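Local structure of periplasmic sugar-binding protein (Chloroflexus aurantiacus, 4RXU) at residues R44-D48 against K298-V304; K88-P94 against K113-R119; Y129-S135 against P320-Y326. The protein binds beta-D-glucopyranose in the cleft between its two lobes and probably delivers sugar to an ABC-type transporter, as periplasmic solute-binding proteins do. All blocks are in the same frame, centred on the assembly; numbering follows the deposited sequence.

Interaction 1 of 3, residues R44-D48 against K298-V304. With BGC (beta-D-glucopyranose), chain C.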
loop_
_atom_site.group_PDB
_atom_site.type_symbol
_atom_site.label_atom_id
_atom_site.label_comp_id
_atom_site.label_asym_id
_atom_site.label_seq_id
_atom_site.Cartn_x
_atom_site.Cartn_y
_atom_site.Cartn_z
ATOM N N ARG A 44 2.234 -1.396 -8.508
ATOM C CA ARG A 44 1.013 -0.711 -8.104
ATOM C C ARG A 44 0.716 0.461 -9.030
ATOM O O ARG A 44 -0.420 0.614 -9.478
ATOM C CB ARG A 44 1.108 -0.218 -6.654
ATOM C CG ARG A 44 0.035 0.786 -6.233
ATOM C CD ARG A 44 -1.401 0.300 -6.377
ATOM N NE ARG A 44 -2.273 1.464 -6.379
ATOM C CZ ARG A 44 -2.693 2.141 -5.313
ATOM N NH1 ARG A 44 -3.393 3.262 -5.492
ATOM N NH2 ARG A 44 -2.453 1.727 -4.075
ATOM N N TRP A 45 1.748 1.265 -9.328
ATOM C CA TRP A 45 1.500 2.532 -10.040
ATOM C C TRP A 45 1.158 2.347 -11.509
ATOM O O TRP A 45 0.590 3.246 -12.116
ATOM C CB TRP A 45 2.625 3.567 -9.830
ATOM C CG TRP A 45 2.950 3.582 -8.383
ATOM C CD1 TRP A 45 4.074 3.114 -7.814
ATOM C CD2 TRP A 45 2.047 3.884 -7.303
ATOM N NE1 TRP A 45 3.962 3.134 -6.439
ATOM C CE2 TRP A 45 2.723 3.609 -6.108
ATOM C CE3 TRP A 45 0.747 4.381 -7.235
ATOM C CZ2 TRP A 45 2.136 3.782 -4.867
ATOM C CZ3 TRP A 45 0.173 4.564 -6.004
ATOM C CH2 TRP A 45 0.861 4.269 -4.839
ATOM N N ILE A 46 1.480 1.185 -12.056
ATOM C CA ILE A 46 1.022 0.814 -13.383
ATOM C C ILE A 46 -0.503 0.657 -13.390
ATOM O O ILE A 46 -1.160 1.050 -14.359
ATOM C CB ILE A 46 1.735 -0.466 -13.867
ATOM C CG1 ILE A 46 3.262 -0.340 -13.739
ATOM C CG2 ILE A 46 1.363 -0.758 -15.306
ATOM C CD1 ILE A 46 3.889 0.804 -14.495
ATOM N N GLN A 47 -1.067 0.117 -12.306
ATOM C CA GLN A 47 -2.524 0.027 -12.193
ATOM C C GLN A 47 -3.129 1.434 -12.238
ATOM O O GLN A 47 -4.036 1.724 -13.030
ATOM C CB GLN A 47 -2.964 -0.681 -10.928
ATOM C CG GLN A 47 -2.555 -2.143 -10.789
ATOM C CD GLN A 47 -3.455 -2.853 -9.792
ATOM O OE1 GLN A 47 -4.696 -2.801 -9.909
ATOM N NE2 GLN A 47 -2.854 -3.498 -8.799
ATOM N N ASP A 48 -2.620 2.331 -11.392
ATOM C CA ASP A 48 -3.172 3.692 -11.395
ATOM C C ASP A 48 -2.985 4.387 -12.738
ATOM O O ASP A 48 -3.899 5.051 -13.196
ATOM C CB ASP A 48 -2.582 4.547 -10.279
ATOM C CG ASP A 48 -2.772 3.917 -8.928
ATOM O OD1 ASP A 48 -2.129 2.871 -8.701
ATOM O OD2 ASP A 48 -3.581 4.444 -8.118
ATOM N N LYS A 298 -7.930 -3.256 -3.307
ATOM C CA LYS A 298 -8.121 -1.813 -3.233
ATOM C C LYS A 298 -8.542 -1.344 -4.625
ATOM O O LYS A 298 -7.746 -1.410 -5.561
ATOM C CB LYS A 298 -6.828 -1.128 -2.764
ATOM C CG LYS A 298 -6.170 -1.816 -1.565
ATOM C CD LYS A 298 -5.182 -0.981 -0.789
ATOM C CE LYS A 298 -4.080 -0.444 -1.672
ATOM N NZ LYS A 298 -3.013 0.146 -0.813
ATOM N N ASP A 299 -9.807 -0.962 -4.780
ATOM C CA ASP A 299 -10.348 -0.713 -6.101
ATOM C C ASP A 299 -9.812 0.606 -6.632
ATOM O O ASP A 299 -10.332 1.673 -6.340
ATOM C CB ASP A 299 -11.884 -0.749 -6.062
ATOM C CG ASP A 299 -12.514 -0.810 -7.429
ATOM O OD1 ASP A 299 -11.862 -0.390 -8.422
ATOM O OD2 ASP A 299 -13.671 -1.282 -7.504
ATOM N N VAL A 300 -8.746 0.494 -7.418
ATOM C CA VAL A 300 -8.087 1.648 -8.019
ATOM C C VAL A 300 -9.018 2.441 -8.923
ATOM O O VAL A 300 -8.830 3.638 -9.113
ATOM C CB VAL A 300 -6.784 1.213 -8.746
ATOM C CG1 VAL A 300 -6.138 2.392 -9.464
ATOM C CG2 VAL A 300 -5.782 0.618 -7.762
ATOM N N ARG A 301 -10.037 1.808 -9.489
ATOM C CA ARG A 301 -11.026 2.585 -10.250
ATOM C C ARG A 301 -11.702 3.659 -9.390
ATOM O O ARG A 301 -11.937 4.783 -9.836
ATOM C CB ARG A 301 -12.116 1.676 -10.850
ATOM C CG ARG A 301 -11.565 0.564 -11.716
ATOM C CD ARG A 301 -12.652 -0.393 -12.141
ATOM N NE ARG A 301 -13.231 -1.072 -10.995
ATOM C CZ ARG A 301 -14.195 -1.975 -11.063
ATOM N NH1 ARG A 301 -14.721 -2.306 -12.243
ATOM N NH2 ARG A 301 -14.650 -2.520 -9.941
ATOM N N THR A 302 -11.991 3.301 -8.138
ATOM C CA THR A 302 -12.621 4.252 -7.228
ATOM C C THR A 302 -11.644 5.363 -6.833
ATOM O O THR A 302 -12.020 6.525 -6.771
ATOM C CB THR A 302 -13.134 3.560 -5.960
ATOM O OG1 THR A 302 -14.002 2.481 -6.352
ATOM C CG2 THR A 302 -13.897 4.527 -5.045
ATOM N N LEU A 303 -10.397 4.997 -6.568
ATOM C CA LEU A 303 -9.402 5.967 -6.139
ATOM C C LEU A 303 -9.200 6.997 -7.255
ATOM O O LEU A 303 -9.198 8.215 -7.017
ATOM C CB LEU A 303 -8.089 5.261 -5.800
ATOM C CG LEU A 303 -7.174 6.065 -4.862
ATOM C CD1 LEU A 303 -7.677 6.026 -3.430
ATOM C CD2 LEU A 303 -5.738 5.573 -4.925
ATOM N N VAL A 304 -9.046 6.501 -8.482
ATOM C CA VAL A 304 -8.856 7.354 -9.632
ATOM C C VAL A 304 -10.043 8.296 -9.804
ATOM O O VAL A 304 -9.873 9.506 -10.003
ATOM C CB VAL A 304 -8.619 6.498 -10.892
ATOM C CG1 VAL A 304 -8.968 7.252 -12.169
ATOM C CG2 VAL A 304 -7.178 5.991 -10.909
HETATM C C2 BGC C . 0.438 1.500 -1.900
HETATM C C3 BGC C . 0.365 0.002 -2.114
HETATM C C4 BGC C . 1.597 -0.457 -2.879
HETATM C C5 BGC C . 2.880 0.035 -2.208
HETATM C C6 BGC C . 4.129 -0.250 -3.011
HETATM C C1 BGC C . 1.719 1.705 -1.108
HETATM O O1 BGC C . 1.843 3.005 -0.610
HETATM O O2 BGC C . -0.717 1.935 -1.176
HETATM O O3 BGC C . -0.828 -0.282 -2.841
HETATM O O4 BGC C . 1.645 -1.897 -2.843
HETATM O O5 BGC C . 2.816 1.429 -1.980
HETATM O O6 BGC C . 3.998 0.175 -4.370
#

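Interaction 2 of 3, residues K88-P94 against K113-R119. With BGC (beta-D-glucopyranose), chain C.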
loop_
_atom_site.group_PDB
_atom_site.type_symbol
_atom_site.label_atom_id
_atom_site.label_comp_id
_atom_site.label_asym_id
_atom_site.label_seq_id
_atom_site.Cartn_x
_atom_site.Cartn_y
_atom_site.Cartn_z
ATOM N N LYS A 88 -3.821 24.016 -12.378
ATOM C CA LYS A 88 -4.505 24.558 -11.215
ATOM C C LYS A 88 -4.701 23.537 -10.114
ATOM O O LYS A 88 -4.962 23.911 -8.969
ATOM C CB LYS A 88 -5.873 25.110 -11.624
ATOM C CG LYS A 88 -5.820 26.273 -12.613
ATOM C CD LYS A 88 -4.942 27.398 -12.102
ATOM C CE LYS A 88 -4.744 28.483 -13.147
ATOM N NZ LYS A 88 -3.315 28.912 -13.171
ATOM N N VAL A 89 -4.586 22.253 -10.460
ATOM C CA VAL A 89 -4.739 21.165 -9.479
ATOM C C VAL A 89 -3.651 20.144 -9.748
ATOM O O VAL A 89 -3.465 19.710 -10.880
ATOM C CB VAL A 89 -6.096 20.444 -9.598
ATOM C CG1 VAL A 89 -6.217 19.346 -8.547
ATOM C CG2 VAL A 89 -7.277 21.407 -9.465
ATOM N N LEU A 90 -2.965 19.754 -8.682
ATOM C CA LEU A 90 -1.930 18.726 -8.712
ATOM C C LEU A 90 -2.465 17.494 -7.990
ATOM O O LEU A 90 -2.859 17.595 -6.824
ATOM C CB LEU A 90 -0.674 19.225 -7.994
ATOM C CG LEU A 90 0.462 18.211 -7.821
ATOM C CD1 LEU A 90 1.084 17.772 -9.143
ATOM C CD2 LEU A 90 1.483 18.799 -6.866
ATOM N N ILE A 91 -2.480 16.348 -8.675
ATOM C CA ILE A 91 -2.730 15.052 -8.024
ATOM C C ILE A 91 -1.364 14.380 -7.925
ATOM O O ILE A 91 -0.708 14.129 -8.946
ATOM C CB ILE A 91 -3.686 14.195 -8.866
ATOM C CG1 ILE A 91 -5.072 14.856 -8.961
ATOM C CG2 ILE A 91 -3.780 12.784 -8.302
ATOM C CD1 ILE A 91 -5.881 14.342 -10.137
ATOM N N ILE A 92 -0.916 14.118 -6.701
ATOM C CA ILE A 92 0.461 13.661 -6.486
ATOM C C ILE A 92 0.566 12.538 -5.454
ATOM O O ILE A 92 0.114 12.695 -4.316
ATOM C CB ILE A 92 1.417 14.828 -6.099
ATOM C CG1 ILE A 92 2.829 14.289 -5.822
ATOM C CG2 ILE A 92 0.881 15.661 -4.928
ATOM C CD1 ILE A 92 3.881 15.379 -5.804
ATOM N N CYS A 93 1.173 11.429 -5.891
ATOM C CA CYS A 93 1.567 10.364 -5.010
ATOM C C CYS A 93 3.075 10.478 -4.768
ATOM O O CYS A 93 3.858 10.234 -5.679
ATOM C CB CYS A 93 1.203 9.013 -5.586
ATOM S SG CYS A 93 1.765 7.678 -4.545
ATOM N N PRO A 94 3.473 10.840 -3.523
ATOM C CA PRO A 94 4.862 11.080 -3.279
ATOM C C PRO A 94 5.692 9.828 -3.224
ATOM O O PRO A 94 5.256 8.790 -2.717
ATOM C CB PRO A 94 4.877 11.760 -1.898
ATOM C CG PRO A 94 3.631 11.297 -1.237
ATOM C CD PRO A 94 2.650 11.283 -2.379
ATOM N N LYS A 113 -3.871 23.824 -6.204
ATOM C CA LYS A 113 -4.439 22.954 -5.188
ATOM C C LYS A 113 -3.681 21.629 -5.213
ATOM O O LYS A 113 -3.291 21.122 -6.263
ATOM C CB LYS A 113 -5.933 22.706 -5.408
ATOM C CG LYS A 113 -6.757 23.962 -5.426
ATOM C CD LYS A 113 -6.928 24.523 -4.052
ATOM C CE LYS A 113 -7.850 25.725 -4.116
ATOM N NZ LYS A 113 -7.571 26.545 -2.932
ATOM N N VAL A 114 -3.500 21.074 -4.034
ATOM C CA VAL A 114 -2.691 19.875 -3.842
ATOM C C VAL A 114 -3.550 18.730 -3.292
ATOM O O VAL A 114 -4.043 18.773 -2.143
ATOM C CB VAL A 114 -1.513 20.129 -2.878
ATOM C CG1 VAL A 114 -0.712 18.846 -2.664
ATOM C CG2 VAL A 114 -0.600 21.190 -3.450
ATOM N N ILE A 115 -3.739 17.716 -4.137
ATOM C CA ILE A 115 -4.430 16.495 -3.761
ATOM C C ILE A 115 -3.346 15.419 -3.632
ATOM O O ILE A 115 -2.791 14.927 -4.617
ATOM C CB ILE A 115 -5.443 16.062 -4.822
ATOM C CG1 ILE A 115 -6.473 17.174 -5.075
ATOM C CG2 ILE A 115 -6.110 14.753 -4.408
ATOM C CD1 ILE A 115 -7.508 16.847 -6.138
ATOM N N SER A 116 -3.037 15.057 -2.394
ATOM C CA SER A 116 -2.128 13.956 -2.154
ATOM C C SER A 116 -2.915 12.670 -2.508
ATOM O O SER A 116 -4.085 12.555 -2.172
ATOM C CB SER A 116 -1.689 13.986 -0.693
ATOM O OG SER A 116 -0.513 13.242 -0.435
ATOM N N TYR A 117 -2.263 11.759 -3.223
ATOM C CA TYR A 117 -2.922 10.641 -3.861
ATOM C C TYR A 117 -2.283 9.342 -3.396
ATOM O O TYR A 117 -1.093 9.125 -3.589
ATOM C CB TYR A 117 -2.787 10.761 -5.369
ATOM C CG TYR A 117 -3.470 9.637 -6.128
ATOM C CD1 TYR A 117 -4.835 9.609 -6.305
ATOM C CD2 TYR A 117 -2.729 8.596 -6.643
ATOM C CE1 TYR A 117 -5.447 8.564 -6.973
ATOM C CE2 TYR A 117 -3.327 7.566 -7.340
ATOM C CZ TYR A 117 -4.691 7.552 -7.485
ATOM O OH TYR A 117 -5.266 6.505 -8.157
ATOM N N ASP A 118 -3.111 8.513 -2.766
ATOM C CA ASP A 118 -2.758 7.208 -2.203
ATOM C C ASP A 118 -1.864 7.323 -0.980
ATOM O O ASP A 118 -2.179 6.760 0.059
ATOM C CB ASP A 118 -2.134 6.242 -3.203
ATOM C CG ASP A 118 -2.082 4.858 -2.646
ATOM O OD1 ASP A 118 -3.121 4.164 -2.744
ATOM O OD2 ASP A 118 -1.039 4.482 -2.042
ATOM N N ARG A 119 -0.722 7.991 -1.137
ATOM C CA ARG A 119 0.241 8.226 -0.064
ATOM C C ARG A 119 0.170 9.674 0.332
ATOM O O ARG A 119 -0.122 10.546 -0.501
ATOM C CB ARG A 119 1.666 7.949 -0.536
ATOM C CG ARG A 119 1.918 6.531 -0.948
ATOM C CD ARG A 119 3.306 6.409 -1.536
ATOM N NE ARG A 119 3.641 5.039 -1.836
ATOM C CZ ARG A 119 4.732 4.661 -2.476
ATOM N NH1 ARG A 119 5.583 5.568 -2.936
ATOM N NH2 ARG A 119 4.957 3.376 -2.671
HETATM C C2 BGC C . 0.438 1.500 -1.900
HETATM C C3 BGC C . 0.365 0.002 -2.114
HETATM C C4 BGC C . 1.597 -0.457 -2.879
HETATM C C5 BGC C . 2.880 0.035 -2.208
HETATM C C6 BGC C . 4.129 -0.250 -3.011
HETATM C C1 BGC C . 1.719 1.705 -1.108
HETATM O O1 BGC C . 1.843 3.005 -0.610
HETATM O O2 BGC C . -0.717 1.935 -1.176
HETATM O O3 BGC C . -0.828 -0.282 -2.841
HETATM O O4 BGC C . 1.645 -1.897 -2.843
HETATM O O5 BGC C . 2.816 1.429 -1.980
HETATM O O6 BGC C . 3.998 0.175 -4.370
#

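Interaction 3 of 3, residues Y129-S135 against P320-Y326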
loop_
_atom_site.group_PDB
_atom_site.type_symbol
_atom_site.label_atom_id
_atom_site.label_comp_id
_atom_site.label_asym_id
_atom_site.label_seq_id
_atom_site.Cartn_x
_atom_site.Cartn_y
_atom_site.Cartn_z
ATOM N N TYR A 129 -6.193 18.094 0.064
ATOM C CA TYR A 129 -7.013 16.857 0.183
ATOM C C TYR A 129 -6.107 15.660 0.089
ATOM O O TYR A 129 -5.012 15.729 -0.502
ATOM C CB TYR A 129 -8.111 16.772 -0.910
ATOM C CG TYR A 129 -9.029 17.942 -0.810
ATOM C CD1 TYR A 129 -10.093 17.936 0.090
ATOM C CD2 TYR A 129 -8.759 19.115 -1.522
ATOM C CE1 TYR A 129 -10.894 19.054 0.252
ATOM C CE2 TYR A 129 -9.548 20.241 -1.359
ATOM C CZ TYR A 129 -10.615 20.197 -0.469
ATOM O OH TYR A 129 -11.446 21.270 -0.277
ATOM N N TYR A 130 -6.609 14.563 0.620
ATOM C CA TYR A 130 -5.943 13.270 0.536
ATOM C C TYR A 130 -6.939 12.197 0.047
ATOM O O TYR A 130 -7.864 11.829 0.767
ATOM C CB TYR A 130 -5.398 12.888 1.910
ATOM C CG TYR A 130 -4.625 11.589 1.974
ATOM C CD1 TYR A 130 -3.877 11.112 0.909
ATOM C CD2 TYR A 130 -4.630 10.843 3.138
ATOM C CE1 TYR A 130 -3.162 9.921 1.016
ATOM C CE2 TYR A 130 -3.910 9.681 3.277
ATOM C CZ TYR A 130 -3.160 9.211 2.229
ATOM O OH TYR A 130 -2.451 8.054 2.407
ATOM N N VAL A 131 -6.721 11.727 -1.163
ATOM C CA VAL A 131 -7.498 10.648 -1.749
ATOM C C VAL A 131 -6.750 9.359 -1.435
ATOM O O VAL A 131 -5.610 9.173 -1.827
ATOM C CB VAL A 131 -7.636 10.825 -3.274
ATOM C CG1 VAL A 131 -8.256 9.597 -3.917
ATOM C CG2 VAL A 131 -8.444 12.074 -3.593
ATOM N N THR A 132 -7.416 8.481 -0.700
ATOM C CA THR A 132 -6.763 7.317 -0.113
ATOM C C THR A 132 -7.702 6.127 0.058
ATOM O O THR A 132 -8.924 6.284 0.177
ATOM C CB THR A 132 -6.138 7.701 1.262
ATOM O OG1 THR A 132 -5.355 6.625 1.789
ATOM C CG2 THR A 132 -7.220 8.066 2.309
ATOM N N PHE A 133 -7.101 4.947 0.095
ATOM C CA PHE A 133 -7.771 3.789 0.661
ATOM C C PHE A 133 -7.641 3.807 2.177
ATOM O O PHE A 133 -6.812 4.514 2.759
ATOM C CB PHE A 133 -7.183 2.497 0.125
ATOM C CG PHE A 133 -7.344 2.323 -1.357
ATOM C CD1 PHE A 133 -8.590 2.103 -1.922
ATOM C CD2 PHE A 133 -6.229 2.389 -2.194
ATOM C CE1 PHE A 133 -8.716 1.936 -3.281
ATOM C CE2 PHE A 133 -6.362 2.214 -3.549
ATOM C CZ PHE A 133 -7.605 1.985 -4.085
ATOM N N ASP A 134 -8.452 3.007 2.846
ATOM C CA ASP A 134 -8.363 2.892 4.315
ATOM C C ASP A 134 -7.167 1.994 4.669
ATOM O O ASP A 134 -7.292 0.778 4.799
ATOM C CB ASP A 134 -9.656 2.287 4.850
ATOM C CG ASP A 134 -9.740 2.277 6.376
ATOM O OD1 ASP A 134 -8.704 2.390 7.069
ATOM O OD2 ASP A 134 -10.877 2.134 6.899
ATOM N N SER A 135 -5.990 2.596 4.798
ATOM C CA SER A 135 -4.755 1.829 4.991
ATOM C C SER A 135 -4.641 1.100 6.327
ATOM O O SER A 135 -4.048 0.007 6.395
ATOM C CB SER A 135 -3.520 2.699 4.796
ATOM O OG SER A 135 -3.429 3.169 3.463
ATOM N N PRO A 320 -14.200 19.795 -3.051
ATOM C CA PRO A 320 -14.410 18.364 -3.012
ATOM C C PRO A 320 -15.107 17.883 -1.755
ATOM O O PRO A 320 -15.096 18.543 -0.720
ATOM C CB PRO A 320 -12.985 17.808 -3.027
ATOM C CG PRO A 320 -12.176 18.861 -3.701
ATOM C CD PRO A 320 -12.777 20.130 -3.197
ATOM N N GLU A 321 -15.621 16.671 -1.845
ATOM C CA GLU A 321 -16.419 16.083 -0.778
ATOM C C GLU A 321 -15.601 15.217 0.162
ATOM O O GLU A 321 -15.567 14.003 0.014
ATOM C CB GLU A 321 -17.510 15.196 -1.350
ATOM C CG GLU A 321 -18.304 15.816 -2.456
ATOM C CD GLU A 321 -19.318 14.866 -3.041
ATOM O OE1 GLU A 321 -19.702 13.860 -2.394
ATOM O OE2 GLU A 321 -19.721 15.145 -4.172
ATOM N N ALA A 322 -15.014 15.826 1.172
ATOM C CA ALA A 322 -14.097 15.093 2.066
ATOM C C ALA A 322 -14.779 14.775 3.376
ATOM O O ALA A 322 -15.654 15.525 3.852
ATOM C CB ALA A 322 -12.818 15.874 2.305
ATOM N N ARG A 323 -14.424 13.616 3.916
ATOM C CA ARG A 323 -14.958 13.168 5.196
ATOM C C ARG A 323 -13.842 12.513 5.985
ATOM O O ARG A 323 -13.206 11.564 5.524
ATOM C CB ARG A 323 -16.120 12.191 5.016
ATOM C CG ARG A 323 -17.306 12.747 4.243
ATOM C CD ARG A 323 -18.083 13.812 5.015
ATOM N NE ARG A 323 -19.214 14.286 4.219
ATOM C CZ ARG A 323 -19.180 15.324 3.374
ATOM N NH1 ARG A 323 -18.072 16.033 3.210
ATOM N NH2 ARG A 323 -20.251 15.658 2.685
ATOM N N GLY A 324 -13.608 13.013 7.187
ATOM C CA GLY A 324 -12.523 12.498 7.996
ATOM C C GLY A 324 -11.215 13.140 7.580
ATOM O O GLY A 324 -11.152 13.922 6.606
ATOM N N THR A 325 -10.172 12.838 8.339
ATOM C CA THR A 325 -8.829 13.407 8.101
ATOM C C THR A 325 -7.727 12.375 8.342
ATOM O O THR A 325 -7.932 11.370 9.052
ATOM C CB THR A 325 -8.528 14.635 8.999
ATOM O OG1 THR A 325 -8.605 14.271 10.376
ATOM C CG2 THR A 325 -9.482 15.850 8.662
ATOM N N TYR A 326 -6.558 12.643 7.755
ATOM C CA TYR A 326 -5.345 11.932 8.123
ATOM C C TYR A 326 -4.345 12.968 8.560
ATOM O O TYR A 326 -4.093 13.931 7.856
ATOM C CB TYR A 326 -4.728 11.143 6.962
ATOM C CG TYR A 326 -5.420 9.846 6.615
ATOM C CD1 TYR A 326 -6.733 9.831 6.153
ATOM C CD2 TYR A 326 -4.760 8.644 6.734
ATOM C CE1 TYR A 326 -7.369 8.639 5.835
ATOM C CE2 TYR A 326 -5.379 7.450 6.409
ATOM C CZ TYR A 326 -6.686 7.449 5.981
ATOM O OH TYR A 326 -7.266 6.239 5.657
HETATM O O HOH W 1 -6.667 4.361 7.472
#

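Interaction 1 of 3, residues R44-D48 against K298-V304
Two cationic side chains, one from each segment, converge on a single sugar hydroxyl: R44 NH2 and K298 NZ lie 3.7 Å apart, and both donate to O3 of beta-D-glucopyranose, R44 NH2 at 2.9 Å and K298 NZ at 3.0 Å. K298 NZ also donates to glucose O2 at 2.9 Å. The repulsion is offset by nearby acceptors. The R44 guanidinium reaches one turn along its own helix to D48 in a bidentate salt bridge, NE to OD1 at 2.7 Å and NH1 to OD2 at 2.9 Å, while NH2 also pairs with D118. K298 NZ has Q277 as a further hydrogen-bond partner.

No hydrogen bond links the segments; van der Waals contacts of V300 and L303 with the R44-D48 ion pair do the joining, and the sugar links R44 to K298. The two helix starts cross at -61° with their axes 10.7 Å apart. V300, the most covered residue, points at 44-48 and sets CG1 3.5 Å from D48 OD2 and CG2 3.9 Å from R44 NE; a short branched residue fits here because it fills the space beside the ion pair without competing for its charges. L303 CD2 lies at the edge of the guanidinium, 3.3 Å from R44 NH1. D299 N-caps helix 300-315, although its OD1 bond to R301 N (3.0 Å) is weak.

Arginine and lysine suit a site that must donate several hydrogen bonds to hydroxyls. The buried Arg-Asp pair, walled by valine and leucine, is consistent with a guanidinium held in place, with NH2 directed at the sugar.

Interaction 2 of 3, residues K88-P94 against K113-R119
C93 and I115, each with 67 Å² covered, and K113, with 63 Å², mark the parallel pairing of strands 89-92 and 113-117. At its start, K113 N donates to K88 O (3.0 Å) and K113 O accepts from L90 N (2.8 Å). The exposed K113 side chain runs away from 88-94, so much of its covered area goes with the backbone pairing, and its charge suits solvent. I115 stands in the middle, its N donating to L90 O at 2.8 Å and its O accepting from I92 N at 2.9 Å. On the face it shares with V89 and I91, I115 CD1 packs 3.7 Å from V89 CG1 and 4.2 Å from I91 CG1. Branched residues suit these extended backbones and fill the layer between this face and helix 300-315.

Beyond the last regular bond, Y117 N to I92 O (2.8 Å), comes C93. This small residue fits close to the turning chain: its CB is 3.0 Å from Y117 O and its SG 3.6 Å from R119 CD. These C-terminal ends form part of the sugar site. D118 OD2 accepts from glucose O2 (2.7 Å), and R119 gives NE to O1 and NH2 to O5, both at 3.0 Å. P94 O accepts from R119 NH1 (3.2 Å), steadying the guanidinium, which also forms a salt bridge with E42.

The pairing closes the right-handed crossover through helix 101-109 in a beta-alpha-beta unit. Strand 29-37 hydrogen-bonds to the other edge of 89-92; helix 72-84 covers L90 and I92, and helix 300-315 reaches V89 and Y117.

Interaction 3 of 3, residues Y129-S135 against P320-Y326
An aromatic contact without direct hydrogen bonds joins strand 129-133 to the loop and short strand that follow helix 300-315, in the lobe containing the eight-stranded sheet. Y326, the most covered residue, receives the edge of Y130 on its ring face: the T-shaped pair has centroids 5.0 Å apart and planes at 90°. T132 CG2 adds a methyl contact 3.6 Å from Y326 CE1. Tyrosine suits the place because its ring packs while its OH reaches polar partners: Q337, and a water that donates to Y326 OH (2.7 Å) and D134 OD1 (2.9 Å). D134 also N-caps helix 135-148.

Both strands pair with 332-343, 129-133 in parallel and 325-327 antiparallel, within the mixed sheet, and this brings the two tyrosines together.

At the start of strand 129-133, P320 sets CG over the Y129 ring face, a CH-pi contact 3.9 Å from the centroid, 15° off the normal, while A322 CB sits at the ring edge, 4.1 Å from Y129 CD1.

In the fold
From the N terminus the chain runs through strand 29-37 into helix 44-59, whose first turn waits some 250 residues for 298-304 to close interaction 1. Within that long loop, interaction 2 closes early, after a single helix. Strand 129-133 follows as the next neighbour in the same sheet and opens interaction 3, which ends only at 320-326, after helix 300-315; interactions 1 and 3 therefore cross. Between 135 and 298 the chain builds the four-stranded sheet of the other lobe and then returns. Direct bonds connect the three: R44 to D118 and D48 to Y117 join interactions 1 and 2, D118 O to Y130 OH joins 2 and 3, while L303 and K298 pack on strand 129-133.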